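Local coordinates for protein glutathione-independent glyoxalase DJ-1 (Schizosaccharomyces pombe, PDB 4QYT) that converts methylglyoxal to D-lactate in a single glutathione-independent step and takes part in protecting the fission yeast cell against reactive oxygen species, at residues 9-14 and 47-52; 17-22 and 165-170; 25-30 and 173-178; 101-106 and 153-158. All blocks are in the same frame, centred on the assembly; numbering follows the deposited sequence. Where two conformers were deposited one is given.

Interaction 1 (9-14 and 47-52); sequences LFVADG and VKMSRD. With EDO (1,2-ethanediol), chain G.
Asp13 turns its CG anti to its own carbonyl carbon (chi1 -63°), bringing the carboxylate over to the backbone of Lys48. Its OD1 accepts from Lys48 N at 2.9 Å in a nearly straight bond (168° at the hydrogen), met almost in line with the C-O bond, while OD2 is held by Tyr38 OH. In return Gly14 N donates to Lys48 O at 2.8 Å, in the carbonyl plane. Gly14 suits this bend because at its positive phi a CB would jam against the preceding carbonyl oxygen. Beside Asp13, Val47 CG1 packs 3.4 Å from Ala12 O. In the conformers given, Val11 CG2 meets Met49 SD at 3.7 Å, the two chains crossing at about a right angle; each also has a second conformer. Beyond Gly14 a water bridges Gly14 O and Ser50 OG and reaches an ethanediol, probably from the crystallisation liquor, whose O2 takes a bond from the guanidinium edge at Arg51 NH2 (3.0 Å). The type I turn Met49-Asp52 joins antiparallel strands 46-48 and 54-56 of a beta hairpin lying against the C-terminal end of strand 7-12, the Ser50 side chain about 8 Å from that of Glu19, an inferred active-site residue of this DJ-1/PfpI fold.

Interaction 2 (17-22 and 165-170); sequences EIEFSA and GTAMLF
Ala167 pushes its CB, a small bump, into a shallow hollow on helix 17-29. The floor and walls of that hollow are backbone as much as side chain: Ile18 O stands 3.9 Å from Ala167 CB, Glu19 CA 4.0 Å away, and the methyl of Ala22 closes the side at 3.7 Å between the two CB atoms. Ala22 fits in return, its CB resting 3.5 Å from Ala167 O, so that each helix offers a methyl to the other's main chain. With two alanine methyls meeting here, the backbones come close accordingly, with CA atoms 5.3 Å apart for both Glu19-Ala167 and Ala22-Met168. These are two helices on one face of the central, mostly parallel sheet of the DJ-1/PfpI alpha/beta fold, helix 17-29 turning Phe20 to Leu9 and Val11 of the first strand and helix 167-178 turning Phe170 to Ile159 and Ser161. Met168 supplies a larger bump beside Ala22: its CG lies anti to the carbonyl carbon, and a bend at chi2 (-65°) folds SD back to 3.6 Å from Ala22 CB. A flexible thioether suits a spot where two surfaces meet, for Met168 also packs on Ile18 of the second subunit, and Ile18 on Met168 of that subunit. Toward Glu19, an inferred active-site residue, Ala167 CB touches Glu19 CG at 4.3 Å, where Pro164 also packs against the same side chain and Glu19 OE1 takes a weak hydrogen bond from Gly81 N.

Interaction 3 (25-30 and 173-178); sequences GIFKRA and KLLEQV
Phe27 and Leu175 lie at the heart of a helix pair that flanks one face of the central sheet in this DJ-1/PfpI alpha/beta fold. Helices 25-29 and 173-178 run in roughly the same direction, their axes 30° apart and 10.3 Å at the closest, a spacing bridged by apolar side chains, with no hydrogen bond across. Leu175, its CG anti to the backbone N (chi1 -179°), spreads its branches: CD1 meets Ala30 CB at 3.6 Å and Phe27 CE1 at 4.0 Å, while CD2 meets Ile26 CG2 at 3.8 Å. Branched and short chains suit the tight side, since a forked tip can touch three neighbours while a methyl allows it close. Phe27 slides past Leu175 in the opposite direction, and its CZ approaches the Leu174-Leu175 backbone, 3.8 Å from Leu175 N. Leu174 CB comes 3.9 Å from CZ and Val178 CG2 4.1 Å from CE1, both at the ring edge. Toward the sheet, Phe27 and Leu174 rest on Ile78; Tyr184 and Val187 of helix 181-190 also pack on Leu175.

The contact thins toward Val178, which is partly exposed and buries little here, and the polar residues turn elsewhere. Glu176 is exposed, as suits its charge, and Lys28 and Arg29 leave the pair for salt bridges with Asp52 and Asp16 of the second subunit. Arg29 also folds back on its own helix, where Gly25 has no CB to crowd it: NH1 lies above the carbonyl plane of Gly25 and donates to Gly25 O at 3.0 Å, on the opposite face from Arg29 N.

Interaction 4 (101-106 and 153-158); sequences EFYKKP and VLEENL
Two tight turns meet here, a type II turn Phe102-Lys105 at the end of helix 93-102 and a type II' turn Glu155-Leu158, nearest at Lys104 and Asn157, whose CA atoms are 5.9 Å apart. Asn157 carries the polar link. Its chi1 of 62° puts CG between the backbone N and the carbonyl carbon, and the amide then uses both its ends: ND2 donates to Phe102 O at 2.8 Å (162° at the hydrogen), and OD1 accepts from Lys104 N, also at 2.8 Å. ND2 lies above the carbonyl plane of Phe102, and Lys104 N above that of the Asn157 side chain, each about 38° out. Asparagine suits the place because one flat group gives and takes, and two bonds fix its rotation. Phe102 O is gripped from opposite faces of its plane, by Asn157 ND2 and Lys105 N. Tyr103 crosses Leu158 obliquely, its ring edge at CE1 4.0 Å from Leu158 CB, and crosses Glu156 at about a right angle, its OH 3.6 Å from Glu156 CG. At the exposed rim the aliphatic part of Lys104 crosses Glu156, CG to OE1 3.8 Å; NZ and OE2, 4.2 Å apart, are opposite charges beyond salt-bridge distance. The contact ties helix 93-102 to the hairpin of strands 152-155 and 158-161 at the sheet's edge: Phe102 and Leu158 both pack on Ile110 of strand 109-112, and Asn157 ND2 gains Lys108 O.

Interactions 2 and 3 hold the same two helices, 17-29 and 167-178, and touch each other through Ile26 CD1 and Met168 O: small methyls allow close approach near the start of the pair, larger apolar side chains fill the wider gap further on. Both are buried and free of hydrogen bonds across, whereas interaction 1 pairs one main-chain bond with one to Asp13, and interaction 4 takes both its bonds through Asn157. Interaction 1 is buried and meets interaction 2 at Glu17, which probably accepts from Arg51 N; interaction 4 is more exposed, away from the annotated sites, and touches interaction 3 through Leu154. The first three reach the second subunit; interaction 4 does not.

Interaction 1 (9-14 and 47-52)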
loop_
_atom_site.group_PDB
_atom_site.type_symbol
_atom_site.label_atom_id
_atom_site.label_comp_id
_atom_site.label_asym_id
_atom_site.label_seq_id
_atom_site.Cartn_x
_atom_site.Cartn_y
_atom_site.Cartn_z
ATOM N N LEU A 9 -11.730 7.809 -3.824
ATOM C CA LEU A 9 -10.400 7.970 -3.241
ATOM C C LEU A 9 -9.717 9.091 -4.034
ATOM O O LEU A 9 -9.344 8.932 -5.184
ATOM C CB LEU A 9 -9.672 6.634 -3.347
ATOM C CG LEU A 9 -8.302 6.527 -2.758
ATOM C CD1 LEU A 9 -8.055 7.171 -1.469
ATOM C CD2 LEU A 9 -7.815 5.104 -2.772
ATOM N N PHE A 10 -9.630 10.267 -3.392
ATOM C CA PHE A 10 -8.928 11.373 -4.042
ATOM C C PHE A 10 -7.452 11.052 -4.143
ATOM O O PHE A 10 -6.860 10.403 -3.283
ATOM C CB PHE A 10 -9.128 12.667 -3.249
ATOM C CG PHE A 10 -10.472 13.310 -3.422
ATOM C CD1 PHE A 10 -10.837 13.862 -4.641
ATOM C CD2 PHE A 10 -11.372 13.443 -2.370
ATOM C CE1 PHE A 10 -12.049 14.521 -4.795
ATOM C CE2 PHE A 10 -12.566 14.120 -2.530
ATOM C CZ PHE A 10 -12.911 14.664 -3.735
ATOM N N VAL A 11 -6.818 11.636 -5.160
ATOM C CA VAL A 11 -5.403 11.421 -5.413
ATOM C C VAL A 11 -4.865 12.650 -6.130
ATOM O O VAL A 11 -5.559 13.253 -6.947
ATOM C CB VAL A 11 -5.143 10.108 -6.184
ATOM C CG1 VAL A 11 -5.685 10.169 -7.613
ATOM C CG2 VAL A 11 -3.688 9.672 -6.170
ATOM N N ALA A 12 -3.622 13.010 -5.835
ATOM C CA ALA A 12 -2.964 14.140 -6.461
ATOM C C ALA A 12 -1.521 13.729 -6.736
ATOM O O ALA A 12 -1.013 12.767 -6.159
ATOM C CB ALA A 12 -3.014 15.332 -5.510
ATOM N N ASP A 13 -0.811 14.514 -7.541
ATOM C CA ASP A 13 0.636 14.343 -7.564
ATOM C C ASP A 13 1.161 14.508 -6.146
ATOM O O ASP A 13 0.789 15.437 -5.433
ATOM C CB ASP A 13 1.247 15.333 -8.564
ATOM C CG ASP A 13 0.771 15.065 -9.953
ATOM O OD1 ASP A 13 1.002 13.976 -10.472
ATOM O OD2 ASP A 13 0.012 15.901 -10.497
ATOM N N GLY A 14 2.018 13.584 -5.717
ATOM C CA GLY A 14 2.522 13.652 -4.358
ATOM C C GLY A 14 1.714 12.853 -3.346
ATOM O O GLY A 14 2.073 12.863 -2.159
ATOM N N VAL A 47 -0.583 10.151 -12.653
ATOM C CA VAL A 47 -0.213 10.734 -11.377
ATOM C C VAL A 47 1.199 10.293 -10.999
ATOM O O VAL A 47 1.530 9.112 -11.097
ATOM C CB VAL A 47 -1.173 10.231 -10.294
ATOM C CG1 VAL A 47 -0.912 10.991 -9.011
ATOM C CG2 VAL A 47 -2.623 10.377 -10.732
ATOM N N LYS A 48 2.020 11.247 -10.579
ATOM C CA LYS A 48 3.326 10.954 -9.992
ATOM C C LYS A 48 3.164 10.967 -8.474
ATOM O O LYS A 48 2.967 12.023 -7.854
ATOM C CB LYS A 48 4.381 11.975 -10.398
ATOM C CG LYS A 48 5.753 11.621 -9.846
ATOM C CD LYS A 48 6.815 12.614 -10.272
ATOM C CE LYS A 48 8.147 12.313 -9.619
ATOM N NZ LYS A 48 9.100 13.408 -9.936
ATOM N N MET A 49 3.070 9.773 -7.891
ATOM C CA MET A 49 2.866 9.628 -6.451
ATOM C C MET A 49 4.070 10.163 -5.652
ATOM O O MET A 49 5.139 10.461 -6.211
ATOM C CB MET A 49 2.543 8.161 -6.123
ATOM C CG MET A 49 1.394 7.566 -6.938
ATOM S SD MET A 49 -0.222 8.307 -6.583
ATOM C CE MET A 49 -0.646 7.378 -5.121
ATOM N N SER A 50 3.896 10.211 -4.336
ATOM C CA SER A 50 4.883 10.767 -3.400
ATOM C C SER A 50 6.271 10.142 -3.555
ATOM O O SER A 50 7.272 10.851 -3.562
ATOM C CB SER A 50 4.388 10.541 -1.977
ATOM O OG SER A 50 5.277 11.213 -1.112
ATOM N N ARG A 51 6.301 8.818 -3.655
ATOM C CA ARG A 51 7.562 8.058 -3.750
ATOM C C ARG A 51 7.781 7.520 -5.167
ATOM O O ARG A 51 8.453 6.508 -5.361
ATOM C CB ARG A 51 7.594 6.969 -2.669
ATOM C CG ARG A 51 7.338 7.457 -1.247
ATOM C CD ARG A 51 8.307 8.504 -0.788
ATOM N NE ARG A 51 7.922 8.952 0.536
ATOM C CZ ARG A 51 8.741 9.562 1.376
ATOM N NH1 ARG A 51 10.018 9.660 1.087
ATOM N NH2 ARG A 51 8.282 10.090 2.491
ATOM N N ASP A 52 7.267 8.258 -6.153
ATOM C CA ASP A 52 7.633 8.128 -7.546
ATOM C C ASP A 52 6.954 7.010 -8.325
ATOM O O ASP A 52 7.259 6.833 -9.492
ATOM C CB ASP A 52 9.156 8.054 -7.744
ATOM C CG ASP A 52 9.860 9.177 -7.069
ATOM O OD1 ASP A 52 9.447 10.326 -7.297
ATOM O OD2 ASP A 52 10.777 8.914 -6.267
HETATM C C1 EDO G . 5.525 12.985 2.938
HETATM O O1 EDO G . 5.961 13.606 1.755
HETATM C C2 EDO G . 5.244 11.582 2.466
HETATM O O2 EDO G . 5.545 10.696 3.502
HETATM O O HOH W 1 4.745 14.150 -1.228
#

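Interaction 2 (17-22 and 165-170)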
loop_
_atom_site.group_PDB
_atom_site.type_symbol
_atom_site.label_atom_id
_atom_site.label_comp_id
_atom_site.label_asym_id
_atom_site.label_seq_id
_atom_site.Cartn_x
_atom_site.Cartn_y
_atom_site.Cartn_z
ATOM N N GLU A 17 1.763 6.395 -1.702
ATOM C CA GLU A 17 1.372 5.105 -2.282
ATOM C C GLU A 17 0.731 4.170 -1.260
ATOM O O GLU A 17 -0.236 3.448 -1.581
ATOM C CB GLU A 17 2.576 4.402 -2.888
ATOM C CG GLU A 17 3.223 5.071 -4.097
ATOM C CD GLU A 17 4.273 6.131 -3.824
ATOM O OE1 GLU A 17 4.306 6.708 -2.692
ATOM O OE2 GLU A 17 5.048 6.411 -4.748
ATOM N N ILE A 18 1.282 4.115 -0.054
ATOM C CA ILE A 18 0.788 3.191 0.959
ATOM C C ILE A 18 -0.620 3.593 1.400
ATOM O O ILE A 18 -1.523 2.734 1.525
ATOM C CB ILE A 18 1.774 3.099 2.139
ATOM C CG1 ILE A 18 3.075 2.462 1.668
ATOM C CG2 ILE A 18 1.150 2.348 3.293
ATOM C CD1 ILE A 18 4.249 2.660 2.636
ATOM N N GLU A 19 -0.793 4.879 1.648
ATOM C CA GLU A 19 -2.087 5.388 2.121
ATOM C C GLU A 19 -3.164 5.325 1.047
ATOM O O GLU A 19 -4.331 5.189 1.387
ATOM C CB GLU A 19 -1.910 6.781 2.647
ATOM C CG GLU A 19 -1.053 6.786 3.898
ATOM C CD GLU A 19 -0.478 8.098 4.238
ATOM O OE1 GLU A 19 -0.776 9.117 3.639
ATOM O OE2 GLU A 19 0.405 8.059 5.155
ATOM N N PHE A 20 -2.778 5.425 -0.221
ATOM C CA PHE A 20 -3.703 5.172 -1.325
ATOM C C PHE A 20 -4.087 3.684 -1.383
ATOM O O PHE A 20 -5.257 3.335 -1.442
ATOM C CB PHE A 20 -3.079 5.626 -2.659
ATOM C CG PHE A 20 -3.979 5.402 -3.862
ATOM C CD1 PHE A 20 -4.127 4.117 -4.414
ATOM C CD2 PHE A 20 -4.747 6.435 -4.381
ATOM C CE1 PHE A 20 -4.984 3.889 -5.484
ATOM C CE2 PHE A 20 -5.604 6.216 -5.428
ATOM C CZ PHE A 20 -5.737 4.939 -5.954
ATOM N N SER A 21 -3.081 2.797 -1.387
ATOM C CA SER A 21 -3.351 1.387 -1.695
ATOM C C SER A 21 -4.178 0.657 -0.646
ATOM O O SER A 21 -4.884 -0.288 -0.978
ATOM C CB SER A 21 -2.027 0.652 -1.938
ATOM O OG SER A 21 -1.298 1.226 -3.018
ATOM N N ALA A 22 -4.023 1.005 0.630
ATOM C CA ALA A 22 -4.739 0.259 1.655
ATOM C C ALA A 22 -6.269 0.402 1.529
ATOM O O ALA A 22 -6.956 -0.618 1.359
ATOM C CB ALA A 22 -4.223 0.625 3.044
ATOM N N GLY A 165 1.810 3.411 8.424
ATOM C CA GLY A 165 1.618 2.235 9.272
ATOM C C GLY A 165 0.203 1.991 9.726
ATOM O O GLY A 165 -0.107 0.882 10.122
ATOM N N THR A 166 -0.644 3.019 9.677
ATOM C CA THR A 166 -2.034 2.880 10.118
ATOM C C THR A 166 -3.006 2.863 8.939
ATOM O O THR A 166 -4.220 2.837 9.178
ATOM C CB THR A 166 -2.431 3.984 11.092
ATOM O OG1 THR A 166 -2.434 5.244 10.428
ATOM C CG2 THR A 166 -1.510 4.030 12.253
ATOM N N ALA A 167 -2.504 2.775 7.705
ATOM C CA ALA A 167 -3.390 2.842 6.546
ATOM C C ALA A 167 -4.356 1.669 6.473
ATOM O O ALA A 167 -5.512 1.844 6.069
ATOM C CB ALA A 167 -2.583 2.988 5.297
ATOM N N MET A 168 -3.905 0.479 6.852
ATOM C CA MET A 168 -4.806 -0.658 6.875
ATOM C C MET A 168 -5.904 -0.506 7.934
ATOM O O MET A 168 -7.085 -0.711 7.663
ATOM C CB MET A 168 -4.046 -1.977 7.077
ATOM C CG MET A 168 -3.151 -2.363 5.894
ATOM S SD MET A 168 -4.043 -2.726 4.373
ATOM C CE MET A 168 -4.765 -4.283 4.840
ATOM N N LEU A 169 -5.516 -0.099 9.141
ATOM C CA LEU A 169 -6.514 0.175 10.185
ATOM C C LEU A 169 -7.500 1.253 9.778
ATOM O O LEU A 169 -8.713 1.165 10.071
ATOM C CB LEU A 169 -5.825 0.567 11.482
ATOM C CG LEU A 169 -5.084 -0.564 12.195
ATOM C CD1 LEU A 169 -4.182 0.032 13.238
ATOM C CD2 LEU A 169 -6.047 -1.577 12.804
ATOM N N PHE A 170 -7.023 2.267 9.072
ATOM C CA PHE A 170 -7.846 3.341 8.542
ATOM C C PHE A 170 -8.850 2.831 7.516
ATOM O O PHE A 170 -10.055 3.124 7.612
ATOM C CB PHE A 170 -6.889 4.354 7.918
ATOM C CG PHE A 170 -7.537 5.422 7.074
ATOM C CD1 PHE A 170 -8.315 6.407 7.656
ATOM C CD2 PHE A 170 -7.319 5.503 5.716
ATOM C CE1 PHE A 170 -8.838 7.439 6.905
ATOM C CE2 PHE A 170 -7.812 6.544 4.945
ATOM C CZ PHE A 170 -8.570 7.522 5.553
#

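Interaction 3 (25-30 and 173-178)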
loop_
_atom_site.group_PDB
_atom_site.type_symbol
_atom_site.label_atom_id
_atom_site.label_comp_id
_atom_site.label_asym_id
_atom_site.label_seq_id
_atom_site.Cartn_x
_atom_site.Cartn_y
_atom_site.Cartn_z
ATOM N N GLY A 25 -7.456 -1.300 -1.785
ATOM C CA GLY A 25 -7.501 -2.742 -1.779
ATOM C C GLY A 25 -8.569 -3.306 -0.865
ATOM O O GLY A 25 -9.126 -4.376 -1.141
ATOM N N ILE A 26 -8.834 -2.612 0.223
ATOM C CA ILE A 26 -9.872 -3.064 1.183
ATOM C C ILE A 26 -11.256 -2.939 0.566
ATOM O O ILE A 26 -12.050 -3.882 0.620
ATOM C CB ILE A 26 -9.704 -2.315 2.513
ATOM C CG1 ILE A 26 -8.432 -2.803 3.223
ATOM C CG2 ILE A 26 -10.920 -2.495 3.427
ATOM C CD1 ILE A 26 -7.963 -1.907 4.350
ATOM N N PHE A 27 -11.568 -1.786 -0.036
ATOM C CA PHE A 27 -12.884 -1.635 -0.668
ATOM C C PHE A 27 -13.043 -2.533 -1.879
ATOM O O PHE A 27 -14.142 -3.081 -2.080
ATOM C CB PHE A 27 -13.178 -0.166 -0.976
ATOM C CG PHE A 27 -13.621 0.611 0.216
ATOM C CD1 PHE A 27 -14.908 0.431 0.697
ATOM C CD2 PHE A 27 -12.804 1.463 0.902
ATOM C CE1 PHE A 27 -15.343 1.073 1.838
ATOM C CE2 PHE A 27 -13.255 2.117 2.045
ATOM C CZ PHE A 27 -14.540 1.880 2.540
ATOM N N LYS A 28 -11.982 -2.748 -2.661
ATOM C CA LYS A 28 -12.079 -3.695 -3.770
ATOM C C LYS A 28 -12.391 -5.106 -3.247
ATOM O O LYS A 28 -13.253 -5.825 -3.784
ATOM C CB LYS A 28 -10.782 -3.696 -4.599
ATOM C CG LYS A 28 -10.698 -2.508 -5.522
ATOM C CD LYS A 28 -11.324 -2.852 -6.859
ATOM C CE LYS A 28 -11.300 -1.706 -7.826
ATOM N NZ LYS A 28 -11.855 -2.102 -9.161
ATOM N N ARG A 29 -11.728 -5.528 -2.170
ATOM C CA ARG A 29 -12.028 -6.845 -1.610
ATOM C C ARG A 29 -13.471 -6.946 -1.141
ATOM O O ARG A 29 -14.069 -8.030 -1.157
ATOM C CB ARG A 29 -11.085 -7.146 -0.463
ATOM C CG ARG A 29 -9.678 -7.549 -0.933
ATOM C CD ARG A 29 -8.705 -7.519 0.216
ATOM N NE ARG A 29 -7.379 -8.033 -0.107
ATOM C CZ ARG A 29 -6.491 -7.382 -0.833
ATOM N NH1 ARG A 29 -6.718 -6.139 -1.247
ATOM N NH2 ARG A 29 -5.301 -7.927 -1.049
ATOM N N ALA A 30 -13.999 -5.856 -0.604
ATOM C CA ALA A 30 -15.387 -5.772 -0.172
ATOM C C ALA A 30 -16.392 -5.741 -1.287
ATOM O O ALA A 30 -17.611 -5.748 -1.033
ATOM C CB ALA A 30 -15.569 -4.573 0.750
ATOM N N LYS A 173 -11.478 0.844 9.283
ATOM C CA LYS A 173 -12.431 1.660 10.044
ATOM C C LYS A 173 -13.518 2.211 9.110
ATOM O O LYS A 173 -14.709 2.190 9.434
ATOM C CB LYS A 173 -11.710 2.779 10.800
ATOM C CG LYS A 173 -12.573 3.461 11.853
ATOM C CD LYS A 173 -12.854 2.578 13.069
ATOM C CE LYS A 173 -13.532 3.370 14.167
ATOM N NZ LYS A 173 -13.724 2.565 15.397
ATOM N N LEU A 174 -13.109 2.690 7.931
ATOM C CA LEU A 174 -14.072 3.153 6.933
ATOM C C LEU A 174 -15.022 2.045 6.525
ATOM O O LEU A 174 -16.239 2.204 6.533
ATOM C CB LEU A 174 -13.332 3.736 5.736
ATOM C CG LEU A 174 -12.679 5.100 5.986
ATOM C CD1 LEU A 174 -11.563 5.289 4.969
ATOM C CD2 LEU A 174 -13.710 6.208 5.896
ATOM N N LEU A 175 -14.474 0.892 6.174
ATOM C CA LEU A 175 -15.282 -0.224 5.767
ATOM C C LEU A 175 -16.293 -0.649 6.840
ATOM O O LEU A 175 -17.445 -0.963 6.540
ATOM C CB LEU A 175 -14.380 -1.438 5.435
ATOM C CG LEU A 175 -15.148 -2.674 4.964
ATOM C CD1 LEU A 175 -15.912 -2.432 3.674
ATOM C CD2 LEU A 175 -14.215 -3.859 4.847
ATOM N N GLU A 176 -15.851 -0.618 8.087
ATOM C CA GLU A 176 -16.679 -1.031 9.214
ATOM C C GLU A 176 -17.943 -0.199 9.312
ATOM O O GLU A 176 -18.958 -0.693 9.828
ATOM C CB GLU A 176 -15.866 -0.898 10.517
ATOM C CG GLU A 176 -16.522 -1.626 11.675
ATOM C CD GLU A 176 -15.723 -1.581 12.955
ATOM O OE1 GLU A 176 -14.736 -0.824 13.018
ATOM O OE2 GLU A 176 -15.951 -2.488 13.798
ATOM N N GLN A 177 -17.916 1.050 8.850
ATOM C CA GLN A 177 -19.101 1.895 8.947
ATOM C C GLN A 177 -20.191 1.517 7.969
ATOM O O GLN A 177 -21.342 1.898 8.173
ATOM C CB GLN A 177 -18.738 3.370 8.737
ATOM C CG GLN A 177 -17.606 3.895 9.596
ATOM C CD GLN A 177 -17.675 3.417 11.043
ATOM O OE1 GLN A 177 -16.689 2.901 11.577
ATOM N NE2 GLN A 177 -18.713 3.757 11.723
ATOM N N VAL A 178 -19.818 0.861 6.866
ATOM C CA VAL A 178 -20.702 0.683 5.726
ATOM C C VAL A 178 -20.998 -0.753 5.353
ATOM O O VAL A 178 -22.048 -1.031 4.815
ATOM C CB VAL A 178 -20.291 1.422 4.458
ATOM C CG1 VAL A 178 -20.318 2.894 4.720
ATOM C CG2 VAL A 178 -18.933 0.953 3.915
#

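Interaction 4 (101-106 and 153-158)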
loop_
_atom_site.group_PDB
_atom_site.type_symbol
_atom_site.label_atom_id
_atom_site.label_comp_id
_atom_site.label_asym_id
_atom_site.label_seq_id
_atom_site.Cartn_x
_atom_site.Cartn_y
_atom_site.Cartn_z
ATOM N N GLU A 101 -19.848 19.349 2.829
ATOM C CA GLU A 101 -21.167 18.817 2.539
ATOM C C GLU A 101 -21.412 17.496 3.226
ATOM O O GLU A 101 -22.524 17.216 3.699
ATOM C CB GLU A 101 -21.367 18.630 1.033
ATOM C CG GLU A 101 -22.705 18.022 0.656
ATOM C CD GLU A 101 -23.900 18.822 1.146
ATOM O OE1 GLU A 101 -23.831 20.089 1.091
ATOM O OE2 GLU A 101 -24.973 18.178 1.372
ATOM N N PHE A 102 -20.393 16.637 3.247
ATOM C CA PHE A 102 -20.563 15.316 3.787
ATOM C C PHE A 102 -20.633 15.302 5.300
ATOM O O PHE A 102 -21.206 14.391 5.882
ATOM C CB PHE A 102 -19.440 14.378 3.321
ATOM C CG PHE A 102 -19.611 13.764 1.959
ATOM C CD1 PHE A 102 -20.400 14.314 0.985
ATOM C CD2 PHE A 102 -18.948 12.588 1.656
ATOM C CE1 PHE A 102 -20.540 13.710 -0.235
ATOM C CE2 PHE A 102 -19.066 11.987 0.431
ATOM C CZ PHE A 102 -19.867 12.548 -0.517
ATOM N N TYR A 103 -19.981 16.263 5.971
ATOM C CA TYR A 103 -19.804 16.177 7.427
ATOM C C TYR A 103 -21.165 16.164 8.107
ATOM O O TYR A 103 -22.014 17.011 7.881
ATOM C CB TYR A 103 -18.957 17.327 7.937
ATOM C CG TYR A 103 -18.580 17.197 9.399
ATOM C CD1 TYR A 103 -17.706 16.219 9.823
ATOM C CD2 TYR A 103 -19.188 17.968 10.371
ATOM C CE1 TYR A 103 -17.371 16.036 11.149
ATOM C CE2 TYR A 103 -18.850 17.815 11.717
ATOM C CZ TYR A 103 -17.949 16.839 12.092
ATOM O OH TYR A 103 -17.627 16.676 13.421
ATOM N N LYS A 104 -21.333 15.193 8.997
ATOM C CA LYS A 104 -22.559 15.001 9.765
ATOM C C LYS A 104 -23.774 14.684 8.912
ATOM O O LYS A 104 -24.869 14.672 9.423
ATOM C CB LYS A 104 -22.848 16.170 10.698
ATOM C CG LYS A 104 -22.002 16.138 11.937
ATOM C CD LYS A 104 -22.308 17.262 12.905
ATOM C CE LYS A 104 -23.615 16.967 13.582
ATOM N NZ LYS A 104 -23.824 17.877 14.738
ATOM N N LYS A 105 -23.598 14.272 7.680
ATOM C CA LYS A 105 -24.718 13.810 6.915
ATOM C C LYS A 105 -24.958 12.347 7.201
ATOM O O LYS A 105 -24.023 11.533 7.302
ATOM C CB LYS A 105 -24.503 14.080 5.438
ATOM C CG LYS A 105 -24.422 15.560 5.089
ATOM C CD LYS A 105 -25.705 16.304 5.423
ATOM C CE LYS A 105 -25.358 17.730 5.823
ATOM N NZ LYS A 105 -24.799 18.523 4.698
ATOM N N PRO A 106 -26.239 11.979 7.150
ATOM C CA PRO A 106 -26.504 10.549 7.277
ATOM C C PRO A 106 -26.044 9.793 6.039
ATOM O O PRO A 106 -26.298 10.187 4.909
ATOM C CB PRO A 106 -28.065 10.494 7.436
ATOM C CG PRO A 106 -28.397 11.827 8.019
ATOM C CD PRO A 106 -27.458 12.785 7.369
ATOM N N VAL A 153 -9.047 7.756 14.706
ATOM C CA VAL A 153 -10.052 8.483 15.476
ATOM C C VAL A 153 -11.311 8.566 14.604
ATOM O O VAL A 153 -11.250 8.805 13.414
ATOM C CB VAL A 153 -9.558 9.908 15.838
ATOM C CG1 VAL A 153 -10.645 10.716 16.505
ATOM C CG2 VAL A 153 -8.323 9.834 16.716
ATOM N N LEU A 154 -12.448 8.305 15.222
ATOM C CA LEU A 154 -13.728 8.512 14.595
ATOM C C LEU A 154 -14.547 9.511 15.419
ATOM O O LEU A 154 -14.720 9.295 16.619
ATOM C CB LEU A 154 -14.489 7.178 14.543
ATOM C CG LEU A 154 -15.948 7.195 14.079
ATOM C CD1 LEU A 154 -16.160 7.707 12.667
ATOM C CD2 LEU A 154 -16.584 5.826 14.222
ATOM N N GLU A 155 -15.016 10.582 14.787
ATOM C CA GLU A 155 -15.908 11.529 15.441
ATOM C C GLU A 155 -16.952 11.886 14.418
ATOM O O GLU A 155 -16.611 12.187 13.286
ATOM C CB GLU A 155 -15.174 12.777 15.927
ATOM C CG GLU A 155 -16.107 13.762 16.600
ATOM C CD GLU A 155 -15.393 14.927 17.246
ATOM O OE1 GLU A 155 -14.193 14.785 17.548
ATOM O OE2 GLU A 155 -16.064 15.929 17.544
ATOM N N GLU A 156 -18.227 11.790 14.795
ATOM C CA GLU A 156 -19.297 11.901 13.828
ATOM C C GLU A 156 -19.048 10.943 12.679
ATOM O O GLU A 156 -18.928 9.741 12.928
ATOM C CB GLU A 156 -19.509 13.359 13.408
ATOM C CG GLU A 156 -20.002 14.211 14.560
ATOM C CD GLU A 156 -21.458 13.937 14.966
ATOM O OE1 GLU A 156 -22.179 13.205 14.276
ATOM O OE2 GLU A 156 -21.878 14.363 16.046
ATOM N N ASN A 157 -18.991 11.425 11.435
ATOM C CA ASN A 157 -18.713 10.560 10.280
ATOM C C ASN A 157 -17.359 10.871 9.650
ATOM O O ASN A 157 -17.154 10.561 8.481
ATOM C CB ASN A 157 -19.836 10.695 9.240
ATOM C CG ASN A 157 -19.957 12.090 8.674
ATOM O OD1 ASN A 157 -19.493 13.076 9.263
ATOM N ND2 ASN A 157 -20.571 12.169 7.499
ATOM N N LEU A 158 -16.435 11.358 10.487
ATOM C CA LEU A 158 -15.067 11.686 10.074
ATOM C C LEU A 158 -14.108 10.685 10.725
ATOM O O LEU A 158 -14.010 10.621 11.966
ATOM C CB LEU A 158 -14.700 13.089 10.515
ATOM C CG LEU A 158 -13.240 13.506 10.239
ATOM C CD1 LEU A 158 -12.921 13.513 8.752
ATOM C CD2 LEU A 158 -12.927 14.838 10.905
#